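Long-range contact in pertussis toxin-like subunit ArtA (Escherichia coli, PDB 4Z9D), which binds NAD and probably acts as the ADP-ribosyltransferase subunit of a pertussis-like AB5 toxin that inhibits trimeric G proteins: residues A[83-97]-A[157-171]. The protein carries 2 engineered substitutions. Residues are numbered along the deposited sequence; the frame is centred on the assembly and turned at random.
Sequences RANNIFYPIQPSVNY and VPGSTFVNPGVIPQL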
loop_
_atom_site.group_PDB
_atom_site.type_symbol
_atom_site.label_atom_id
_atom_site.label_comp_id
_atom_site.label_asym_id
_atom_site.label_seq_id
_atom_site.Cartn_x
_atom_site.Cartn_y
_atom_site.Cartn_z
ATOM N N ARG A 83 5.317 -10.163 -1.046
ATOM C CA ARG A 83 6.224 -10.265 -2.180
ATOM C C ARG A 83 5.648 -9.509 -3.370
ATOM O O ARG A 83 4.508 -9.738 -3.781
ATOM C CB ARG A 83 6.495 -11.724 -2.558
ATOM C CG ARG A 83 7.269 -11.873 -3.868
ATOM C CD ARG A 83 7.767 -13.303 -4.053
ATOM N NE ARG A 83 6.662 -14.256 -4.142
ATOM C CZ ARG A 83 5.882 -14.415 -5.213
ATOM N NH1 ARG A 83 6.071 -13.672 -6.299
ATOM N NH2 ARG A 83 4.907 -15.316 -5.198
ATOM N N ALA A 84 6.424 -8.568 -3.896
ATOM C CA ALA A 84 5.986 -7.774 -5.038
ATOM C C ALA A 84 6.312 -8.506 -6.328
ATOM O O ALA A 84 7.283 -9.264 -6.394
ATOM C CB ALA A 84 6.652 -6.398 -5.036
ATOM N N ASN A 85 5.480 -8.306 -7.338
ATOM C CA ASN A 85 5.770 -8.825 -8.676
ATOM C C ASN A 85 5.290 -7.814 -9.717
ATOM O O ASN A 85 5.196 -6.629 -9.406
ATOM C CB ASN A 85 5.157 -10.217 -8.884
ATOM C CG ASN A 85 3.665 -10.254 -8.665
ATOM O OD1 ASN A 85 2.985 -9.226 -8.677
ATOM N ND2 ASN A 85 3.134 -11.466 -8.481
ATOM N N ASN A 86 5.032 -8.251 -10.950
ATOM C CA ASN A 86 4.759 -7.298 -12.032
ATOM C C ASN A 86 3.397 -6.596 -11.906
ATOM O O ASN A 86 3.054 -5.736 -12.710
ATOM C CB ASN A 86 4.854 -7.984 -13.396
ATOM C CG ASN A 86 6.289 -8.306 -13.806
ATOM O OD1 ASN A 86 6.505 -8.966 -14.822
ATOM N ND2 ASN A 86 7.271 -7.829 -13.034
ATOM N N ILE A 87 2.633 -6.988 -10.895
ATOM C CA ILE A 87 1.370 -6.353 -10.538
ATOM C C ILE A 87 1.621 -5.021 -9.814
ATOM O O ILE A 87 0.755 -4.143 -9.769
ATOM C CB ILE A 87 0.552 -7.306 -9.599
ATOM C CG1 ILE A 87 0.296 -8.658 -10.274
ATOM C CG2 ILE A 87 -0.755 -6.671 -9.102
ATOM C CD1 ILE A 87 -0.362 -9.683 -9.356
ATOM N N PHE A 88 2.842 -4.872 -9.306
ATOM C CA PHE A 88 3.248 -3.741 -8.475
ATOM C C PHE A 88 4.052 -2.745 -9.290
ATOM O O PHE A 88 4.908 -3.131 -10.084
ATOM C CB PHE A 88 4.082 -4.217 -7.277
ATOM C CG PHE A 88 3.329 -5.099 -6.308
ATOM C CD1 PHE A 88 2.931 -6.381 -6.677
ATOM C CD2 PHE A 88 3.045 -4.655 -5.020
ATOM C CE1 PHE A 88 2.266 -7.211 -5.792
ATOM C CE2 PHE A 88 2.373 -5.475 -4.120
ATOM C CZ PHE A 88 1.983 -6.759 -4.507
ATOM N N TYR A 89 3.778 -1.465 -9.087
ATOM C CA TYR A 89 4.476 -0.376 -9.789
ATOM C C TYR A 89 4.971 0.669 -8.804
ATOM O O TYR A 89 4.187 1.162 -8.006
ATOM C CB TYR A 89 3.549 0.326 -10.790
ATOM C CG TYR A 89 3.077 -0.509 -11.954
ATOM C CD1 TYR A 89 2.036 -1.422 -11.811
ATOM C CD2 TYR A 89 3.628 -0.335 -13.219
ATOM C CE1 TYR A 89 1.593 -2.176 -12.895
ATOM C CE2 TYR A 89 3.185 -1.080 -14.307
ATOM C CZ TYR A 89 2.175 -1.989 -14.135
ATOM O OH TYR A 89 1.741 -2.718 -15.216
ATOM N N PRO A 90 6.267 0.998 -8.838
ATOM C CA PRO A 90 6.702 2.214 -8.143
ATOM C C PRO A 90 6.026 3.418 -8.797
ATOM O O PRO A 90 5.829 3.399 -10.014
ATOM C CB PRO A 90 8.221 2.237 -8.365
ATOM C CG PRO A 90 8.576 0.848 -8.815
ATOM C CD PRO A 90 7.368 0.350 -9.558
ATOM N N ILE A 91 5.681 4.455 -8.040
ATOM C CA ILE A 91 4.856 5.506 -8.634
ATOM C C ILE A 91 5.634 6.507 -9.497
ATOM O O ILE A 91 5.056 7.172 -10.346
ATOM C CB ILE A 91 4.075 6.296 -7.553
ATOM C CG1 ILE A 91 5.012 7.005 -6.582
ATOM C CG2 ILE A 91 3.116 5.376 -6.797
ATOM C CD1 ILE A 91 4.270 7.848 -5.573
ATOM N N GLN A 92 6.944 6.594 -9.314
ATOM C CA GLN A 92 7.714 7.667 -9.939
ATOM C C GLN A 92 7.655 7.724 -11.486
ATOM O O GLN A 92 7.491 8.807 -12.042
ATOM C CB GLN A 92 9.173 7.574 -9.471
ATOM C CG GLN A 92 10.068 8.688 -9.952
ATOM C CD GLN A 92 11.474 8.568 -9.372
ATOM O OE1 GLN A 92 11.743 9.048 -8.270
ATOM N NE2 GLN A 92 12.374 7.925 -10.115
ATOM N N PRO A 93 7.801 6.578 -12.191
ATOM C CA PRO A 93 7.704 6.662 -13.654
ATOM C C PRO A 93 6.351 7.181 -14.120
ATOM O O PRO A 93 6.252 7.867 -15.149
ATOM C CB PRO A 93 7.912 5.212 -14.107
ATOM C CG PRO A 93 8.731 4.608 -13.005
ATOM C CD PRO A 93 8.184 5.222 -11.755
ATOM N N SER A 94 5.307 6.844 -13.373
ATOM C CA SER A 94 3.971 7.299 -13.750
ATOM C C SER A 94 3.801 8.776 -13.433
ATOM O O SER A 94 3.199 9.516 -14.215
ATOM C CB SER A 94 2.894 6.473 -13.056
ATOM O OG SER A 94 2.891 5.149 -13.563
ATOM N N VAL A 95 4.346 9.211 -12.303
ATOM C CA VAL A 95 4.290 10.627 -11.944
ATOM C C VAL A 95 5.048 11.451 -12.995
ATOM O O VAL A 95 4.597 12.524 -13.398
ATOM C CB VAL A 95 4.861 10.870 -10.527
ATOM C CG1 VAL A 95 5.171 12.345 -10.305
ATOM C CG2 VAL A 95 3.879 10.350 -9.462
ATOM N N ASN A 96 6.187 10.936 -13.449
ATOM C CA ASN A 96 6.942 11.593 -14.518
ATOM C C ASN A 96 6.154 11.643 -15.830
ATOM O O ASN A 96 6.194 12.637 -16.551
ATOM C CB ASN A 96 8.284 10.903 -14.748
ATOM C CG ASN A 96 9.257 11.121 -13.600
ATOM O OD1 ASN A 96 9.014 11.936 -12.704
ATOM N ND2 ASN A 96 10.380 10.401 -13.630
ATOM N N TYR A 97 5.493 10.544 -16.169
ATOM C CA TYR A 97 4.655 10.508 -17.359
ATOM C C TYR A 97 3.483 11.491 -17.290
ATOM O O TYR A 97 3.238 12.234 -18.232
ATOM C CB TYR A 97 4.151 9.089 -17.588
ATOM C CG TYR A 97 3.140 8.969 -18.708
ATOM C CD1 TYR A 97 3.551 8.959 -20.029
ATOM C CD2 TYR A 97 1.783 8.809 -18.436
ATOM C CE1 TYR A 97 2.628 8.829 -21.072
ATOM C CE2 TYR A 97 0.852 8.663 -19.464
ATOM C CZ TYR A 97 1.287 8.681 -20.782
ATOM O OH TYR A 97 0.389 8.545 -21.816
ATOM N N VAL A 157 3.614 -18.480 -1.452
ATOM C CA VAL A 157 4.381 -19.082 -2.541
ATOM C C VAL A 157 5.690 -18.336 -2.738
ATOM O O VAL A 157 5.691 -17.185 -3.168
ATOM C CB VAL A 157 3.572 -19.087 -3.866
ATOM C CG1 VAL A 157 4.444 -19.526 -5.035
ATOM C CG2 VAL A 157 2.361 -19.983 -3.730
ATOM N N PRO A 158 6.813 -18.986 -2.399
ATOM C CA PRO A 158 8.129 -18.346 -2.484
ATOM C C PRO A 158 8.582 -18.136 -3.917
ATOM O O PRO A 158 8.170 -18.868 -4.817
ATOM C CB PRO A 158 9.066 -19.338 -1.780
ATOM C CG PRO A 158 8.186 -20.313 -1.075
ATOM C CD PRO A 158 6.888 -20.336 -1.814
ATOM N N GLY A 159 9.431 -17.137 -4.111
ATOM C CA GLY A 159 10.065 -16.895 -5.392
ATOM C C GLY A 159 10.823 -15.590 -5.335
ATOM O O GLY A 159 10.699 -14.825 -4.373
ATOM N N SER A 160 11.625 -15.338 -6.358
ATOM C CA SER A 160 12.333 -14.077 -6.451
ATOM C C SER A 160 11.706 -13.321 -7.603
ATOM O O SER A 160 11.929 -13.657 -8.764
ATOM C CB SER A 160 13.832 -14.294 -6.663
ATOM O OG SER A 160 14.404 -14.964 -5.551
ATOM N N THR A 161 10.905 -12.313 -7.275
ATOM C CA THR A 161 10.157 -11.561 -8.278
ATOM C C THR A 161 10.313 -10.072 -7.997
ATOM O O THR A 161 10.746 -9.690 -6.913
ATOM C CB THR A 161 8.660 -11.951 -8.294
ATOM O OG1 THR A 161 8.087 -11.735 -7.000
ATOM C CG2 THR A 161 8.491 -13.427 -8.654
ATOM N N PHE A 162 9.993 -9.240 -8.991
ATOM C CA PHE A 162 10.260 -7.794 -8.952
ATOM C C PHE A 162 9.090 -6.961 -9.457
ATOM O O PHE A 162 8.264 -7.451 -10.216
ATOM C CB PHE A 162 11.493 -7.445 -9.785
ATOM C CG PHE A 162 12.752 -8.068 -9.273
ATOM C CD1 PHE A 162 13.603 -7.345 -8.439
ATOM C CD2 PHE A 162 13.074 -9.376 -9.596
ATOM C CE1 PHE A 162 14.771 -7.913 -7.951
ATOM C CE2 PHE A 162 14.240 -9.964 -9.099
ATOM C CZ PHE A 162 15.091 -9.222 -8.279
ATOM N N VAL A 163 9.028 -5.703 -9.030
ATOM C CA VAL A 163 8.013 -4.779 -9.538
ATOM C C VAL A 163 8.155 -4.572 -11.050
ATOM O O VAL A 163 9.203 -4.834 -11.636
ATOM C CB VAL A 163 8.102 -3.415 -8.843
ATOM C CG1 VAL A 163 7.930 -3.569 -7.320
ATOM C CG2 VAL A 163 9.432 -2.752 -9.185
ATOM N N ASN A 164 7.079 -4.120 -11.686
ATOM C CA ASN A 164 7.152 -3.656 -13.062
ATOM C C ASN A 164 7.854 -2.305 -13.034
ATOM O O ASN A 164 7.480 -1.441 -12.256
ATOM C CB ASN A 164 5.737 -3.550 -13.663
ATOM C CG ASN A 164 5.741 -3.250 -15.146
ATOM O OD1 ASN A 164 6.275 -2.231 -15.589
ATOM N ND2 ASN A 164 5.112 -4.126 -15.924
ATOM N N PRO A 165 8.908 -2.130 -13.843
ATOM C CA PRO A 165 9.694 -0.898 -13.739
ATOM C C PRO A 165 9.091 0.274 -14.514
ATOM O O PRO A 165 9.655 1.372 -14.482
ATOM C CB PRO A 165 11.049 -1.302 -14.336
ATOM C CG PRO A 165 10.683 -2.291 -15.385
ATOM C CD PRO A 165 9.499 -3.072 -14.809
ATOM N N GLY A 166 7.965 0.053 -15.188
ATOM C CA GLY A 166 7.474 1.030 -16.141
ATOM C C GLY A 166 6.317 1.902 -15.694
ATOM O O GLY A 166 6.035 2.052 -14.501
ATOM N N VAL A 167 5.657 2.503 -16.675
ATOM C CA VAL A 167 4.485 3.337 -16.428
ATOM C C VAL A 167 3.244 2.476 -16.245
ATOM O O VAL A 167 3.079 1.465 -16.918
ATOM C CB VAL A 167 4.272 4.336 -17.587
ATOM C CG1 VAL A 167 2.993 5.195 -17.375
ATOM C CG2 VAL A 167 5.514 5.217 -17.742
ATOM N N ILE A 168 2.388 2.855 -15.307
ATOM C CA ILE A 168 1.098 2.180 -15.152
ATOM C C ILE A 168 0.228 2.351 -16.405
ATOM O O ILE A 168 -0.016 3.472 -16.847
ATOM C CB ILE A 168 0.340 2.724 -13.947
ATOM C CG1 ILE A 168 1.141 2.514 -12.658
ATOM C CG2 ILE A 168 -1.051 2.113 -13.867
ATOM C CD1 ILE A 168 0.600 3.351 -11.501
ATOM N N PRO A 169 -0.228 1.233 -16.992
ATOM C CA PRO A 169 -1.049 1.317 -18.202
ATOM C C PRO A 169 -2.443 1.852 -17.913
ATOM O O PRO A 169 -2.907 1.789 -16.772
ATOM C CB PRO A 169 -1.109 -0.131 -18.710
ATOM C CG PRO A 169 -0.608 -0.974 -17.617
ATOM C CD PRO A 169 0.211 -0.141 -16.696
ATOM N N GLN A 170 -3.078 2.395 -18.942
ATOM C CA GLN A 170 -4.464 2.843 -18.868
ATOM C C GLN A 170 -4.693 3.891 -17.775
ATOM O O GLN A 170 -5.759 3.925 -17.149
ATOM C CB GLN A 170 -5.403 1.639 -18.651
ATOM C CG GLN A 170 -5.392 0.612 -19.800
ATOM C CD GLN A 170 -4.603 -0.655 -19.494
ATOM O OE1 GLN A 170 -4.547 -1.105 -18.345
ATOM N NE2 GLN A 170 -3.989 -1.244 -20.528
ATOM N N LEU A 171 -3.704 4.754 -17.546
ATOM C CA LEU A 171 -3.871 5.840 -16.578
ATOM C C LEU A 171 -4.951 6.832 -17.028
ATOM O O LEU A 171 -5.109 7.090 -18.223
ATOM C CB LEU A 171 -2.554 6.586 -16.343
ATOM C CG LEU A 171 -1.485 5.914 -15.474
ATOM C CD1 LEU A 171 -0.172 6.672 -15.566
ATOM C CD2 LEU A 171 -1.947 5.863 -14.021
HETATM O O HOH W 1 4.970 3.750 -12.493
#
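An extended C-terminal loop, 157-171, runs along the turn, edge strand and helix of 83-97 in the pertussis toxin subunit 1-like fold. The phenol ring of Tyr89 is clasped between Asn164 and Ile168. Asn164 CB lies over one face, 3.9 Å from the centroid of the Tyr89 ring, and Ile168 CG1 over the opposite face; both are CH-pi contacts. The Asn164 amide runs alongside the ring, its plane 24° from it. Asn164 CG stands opposite its own backbone N (chi1 -172°), on the carbonyl side, and OD1 accepts from Gly166 N, two residues on, at 2.9 Å, an Asx turn. Asn164 N itself donates to Phe88 O at 2.9 Å.

At the helix, Ser94 OG accepts from Ile168 N at 2.9 Å, an almost straight bond (174°). Ser94 OG also donates to a water, which in turn donates to Pro90 O and Gly166 O. Val167 CG1 packs against the Tyr97 ring.

At the other end, Arg83 points toward the loop and its chain bends at chi3. Its NH1 donates to Thr161 OG1 at 2.9 Å, in the guanidinium plane, and NH2 donates to Val157 O at 2.9 Å. Thr161 OG1 in turn donates to Ala84 O at 2.7 Å, so one hydroxyl links two residues of 83-97.

Strand 88-90 is an outer strand of its sheet, paired with 118-122. Ile168 also touches Val120 of that neighbour and, with Leu171, meets Leu32 of helix 32-37. Arg83 ends strand 77-83 and packs on Phe6 of strand 6-11.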